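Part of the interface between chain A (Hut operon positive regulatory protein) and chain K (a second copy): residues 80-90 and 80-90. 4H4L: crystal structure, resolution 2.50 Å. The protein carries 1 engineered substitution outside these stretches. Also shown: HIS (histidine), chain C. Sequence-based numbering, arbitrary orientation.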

# COMPACT_ATOMS: atom_id res chain seq x y z
N MET A 80 -14.65 0.72 -0.85
CA MET A 80 -13.17 0.55 -0.88
C MET A 80 -12.69 0.63 0.53
O MET A 80 -11.94 -0.23 1.00
N GLU A 81 -13.14 1.67 1.21
CA GLU A 81 -12.73 1.89 2.55
C GLU A 81 -13.07 0.73 3.47
O GLU A 81 -12.23 0.30 4.25
N ALA A 82 -14.26 0.17 3.34
CA ALA A 82 -14.61 -1.00 4.16
C ALA A 82 -13.79 -2.23 3.82
O ALA A 82 -13.45 -3.00 4.69
N LEU A 83 -13.48 -2.43 2.55
CA LEU A 83 -12.64 -3.57 2.13
C LEU A 83 -11.19 -3.45 2.66
O LEU A 83 -10.47 -4.47 2.77
N HIS A 84 -10.74 -2.22 2.99
CA HIS A 84 -9.42 -2.08 3.61
C HIS A 84 -9.37 -2.82 4.92
O HIS A 84 -8.36 -3.42 5.24
N GLY A 85 -10.47 -2.79 5.67
CA GLY A 85 -10.59 -3.52 6.91
C GLY A 85 -10.55 -5.00 6.67
O GLY A 85 -9.83 -5.73 7.34
N VAL A 86 -11.33 -5.46 5.70
CA VAL A 86 -11.38 -6.88 5.38
C VAL A 86 -10.03 -7.44 4.91
O VAL A 86 -9.64 -8.55 5.30
N THR A 87 -9.32 -6.67 4.08
CA THR A 87 -8.19 -7.23 3.33
C THR A 87 -6.81 -6.93 3.92
O THR A 87 -5.90 -7.70 3.70
N ARG A 88 -6.66 -5.82 4.64
CA ARG A 88 -5.46 -5.53 5.45
C ARG A 88 -4.12 -5.40 4.67
O ARG A 88 -3.16 -6.11 4.96
N GLY A 89 -4.07 -4.48 3.70
CA GLY A 89 -2.81 -4.15 3.03
C GLY A 89 -2.80 -4.39 1.55
O GLY A 89 -2.31 -3.57 0.78
N GLU A 90 -3.30 -5.53 1.12
CA GLU A 90 -3.48 -5.79 -0.29
C GLU A 90 -4.94 -6.13 -0.41
O GLU A 90 -5.43 -7.02 0.29
N MET K 80 -1.47 -4.55 14.25
CA MET K 80 -1.09 -4.07 12.92
C MET K 80 -2.30 -4.18 11.97
O MET K 80 -2.73 -3.21 11.34
N GLU K 81 -2.90 -5.36 11.95
CA GLU K 81 -4.05 -5.68 11.13
C GLU K 81 -5.26 -4.76 11.42
O GLU K 81 -5.79 -4.14 10.50
N ALA K 82 -5.65 -4.68 12.69
CA ALA K 82 -6.75 -3.84 13.13
C ALA K 82 -6.56 -2.38 12.71
O ALA K 82 -7.51 -1.69 12.40
N LEU K 83 -5.33 -1.90 12.68
CA LEU K 83 -5.07 -0.52 12.32
C LEU K 83 -5.31 -0.24 10.83
O LEU K 83 -5.46 0.91 10.45
N HIS K 84 -5.33 -1.26 9.98
CA HIS K 84 -5.66 -1.03 8.57
C HIS K 84 -7.06 -0.52 8.38
O HIS K 84 -7.30 0.42 7.63
N GLY K 85 -8.01 -1.14 9.07
CA GLY K 85 -9.41 -0.68 9.05
C GLY K 85 -9.56 0.77 9.48
O GLY K 85 -10.34 1.50 8.90
N VAL K 86 -8.80 1.16 10.50
CA VAL K 86 -8.85 2.52 11.05
C VAL K 86 -8.23 3.43 10.03
O VAL K 86 -8.76 4.50 9.75
N THR K 87 -7.12 2.99 9.47
CA THR K 87 -6.30 3.90 8.71
C THR K 87 -6.52 3.84 7.20
O THR K 87 -6.17 4.79 6.50
N ARG K 88 -7.15 2.77 6.70
CA ARG K 88 -7.66 2.70 5.31
C ARG K 88 -6.70 3.16 4.20
O ARG K 88 -7.09 3.95 3.33
N GLY K 89 -5.45 2.68 4.23
CA GLY K 89 -4.54 2.89 3.07
C GLY K 89 -3.09 3.21 3.39
O GLY K 89 -2.16 2.52 2.94
N GLU K 90 -2.92 4.26 4.19
CA GLU K 90 -1.66 4.70 4.73
C GLU K 90 -1.75 4.63 6.26
O GLU K 90 -2.71 5.12 6.85

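Two salt bridges, related by the near-twofold pairing of the copies, frame this contact. Arg88(A) NH1 donates to Glu81(K) OE1 at 2.7 Å, and Arg88(K) NH1 donates to Glu81(A) OE2 at 2.9 Å. Antiparallel helices, 179° apart, put each helix's Glu81 opposite the residue just past the other's end. Both arginines leave CA sideways with chi1 m, and both glutamates also start sideways before their ends swing nearer; chi1 is m in Glu81(K) but -96° in Glu81(A).

Each guanidinium is also tethered to its own chain: Arg88(A) NH2 reaches Val86(A) O at 2.6 Å, and Arg88(K) NE reaches Val86(K) O at 3.0 Å. The bound histidine lies at the edge of the second guanidinium, its CE1 3.0 Å from Arg88(K) NH2.

Inside the bridges, His84 points toward the partner from both sides, chi1 near -90°. The His84(K) ring receives Gly89(A) CA over its face, a CH-pi contact, while His84(A) NE2 lies 3.7 Å from Gly89(K) CA. Gly89's backbone angles by themselves call for glycine. At the centre, Gly85(A) CA meets Gly85(K) CA at 3.7 Å, bare backbone against bare backbone, with the helix axes 7.5 Å apart. Ala82 and Thr87 point away in both chains.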

# COMPACT_ATOMS: atom_id res chain seq x y z
CB MET A 80 -12.43 1.68 -1.60
CG MET A 80 -12.57 1.73 -3.10
SD MET A 80 -11.28 0.75 -3.84
CE MET A 80 -12.21 -0.77 -4.00
CB GLU A 81 -13.22 3.24 3.07
CG GLU A 81 -12.14 4.27 2.91
CD GLU A 81 -12.61 5.67 3.11
OE1 GLU A 81 -12.52 6.49 2.15
OE2 GLU A 81 -13.04 5.96 4.25
CB ALA A 82 -16.12 -1.32 4.06
CB LEU A 83 -12.63 -3.70 0.61
CG LEU A 83 -13.80 -4.22 -0.22
CD1 LEU A 83 -13.65 -3.80 -1.68
CD2 LEU A 83 -13.82 -5.73 -0.12
CB HIS A 84 -8.98 -0.65 3.79
CG HIS A 84 -8.17 -0.10 2.64
ND1 HIS A 84 -8.70 0.73 1.70
CD2 HIS A 84 -6.82 -0.29 2.29
CE1 HIS A 84 -7.74 1.06 0.79
NE2 HIS A 84 -6.58 0.45 1.16
CB VAL A 86 -12.45 -7.18 4.33
CG1 VAL A 86 -12.34 -8.62 3.82
CG2 VAL A 86 -13.83 -6.91 4.92
CB THR A 87 -8.25 -6.79 1.88
OG1 THR A 87 -8.20 -5.37 1.86
CG2 THR A 87 -9.55 -7.23 1.24
CB ARG A 88 -5.35 -6.51 6.64
CG ARG A 88 -6.28 -6.09 7.79
CD ARG A 88 -6.98 -7.25 8.48
NE ARG A 88 -7.63 -8.12 7.50
CZ ARG A 88 -7.18 -9.32 7.16
NH1 ARG A 88 -6.09 -9.79 7.77
NH2 ARG A 88 -7.80 -10.06 6.23
CB GLU A 90 -2.62 -6.98 -0.75
CG GLU A 90 -1.11 -6.75 -0.61
CD GLU A 90 -0.52 -5.61 -1.47
OE1 GLU A 90 -1.01 -5.36 -2.61
OE2 GLU A 90 0.45 -4.96 -1.00
CB MET K 80 0.11 -4.94 12.47
CG MET K 80 0.99 -4.43 11.33
SD MET K 80 1.87 -2.88 11.58
CE MET K 80 1.76 -2.61 13.35
CB GLU K 81 -4.42 -7.15 11.30
CG GLU K 81 -3.30 -8.07 10.85
CD GLU K 81 -3.79 -9.38 10.30
OE1 GLU K 81 -5.04 -9.57 10.29
OE2 GLU K 81 -2.94 -10.20 9.89
CB ALA K 82 -6.93 -3.97 14.63
CB LEU K 83 -3.64 -0.13 12.67
CG LEU K 83 -3.35 0.33 14.09
CD1 LEU K 83 -2.05 -0.28 14.63
CD2 LEU K 83 -3.30 1.86 14.00
CB HIS K 84 -5.43 -2.28 7.73
CG HIS K 84 -4.02 -2.42 7.23
ND1 HIS K 84 -3.17 -3.37 7.69
CD2 HIS K 84 -3.30 -1.68 6.30
CE1 HIS K 84 -1.97 -3.25 7.07
NE2 HIS K 84 -2.05 -2.23 6.22
CB VAL K 86 -8.02 2.63 12.34
CG1 VAL K 86 -7.83 4.08 12.72
CG2 VAL K 86 -8.67 1.86 13.47
CB THR K 87 -4.81 3.83 9.15
OG1 THR K 87 -4.27 2.56 8.83
CG2 THR K 87 -4.67 4.04 10.67
CB ARG K 88 -8.99 3.47 5.18
CG ARG K 88 -10.14 2.89 5.99
CD ARG K 88 -11.12 3.97 6.47
NE ARG K 88 -10.52 4.95 7.37
CZ ARG K 88 -10.37 6.25 7.12
NH1 ARG K 88 -10.80 6.78 5.98
NH2 ARG K 88 -9.79 7.04 8.02
CB GLU K 90 -1.43 6.11 4.24
CG GLU K 90 -1.75 6.27 2.76
CD GLU K 90 -0.73 5.58 1.86
OE1 GLU K 90 0.46 5.52 2.26
OE2 GLU K 90 -1.12 5.13 0.75
N HIS C . -8.18 15.20 7.74
CA HIS C . -9.37 14.30 7.67
C HIS C . -10.56 14.90 8.34
O HIS C . -10.75 16.11 8.32
CB HIS C . -9.08 12.92 8.27
CG HIS C . -9.78 11.78 7.54
ND1 HIS C . -9.28 10.53 7.50
CD2 HIS C . -10.94 11.77 6.77
CE1 HIS C . -10.10 9.75 6.78
NE2 HIS C . -11.10 10.51 6.32
OXT HIS C . -11.37 14.19 8.92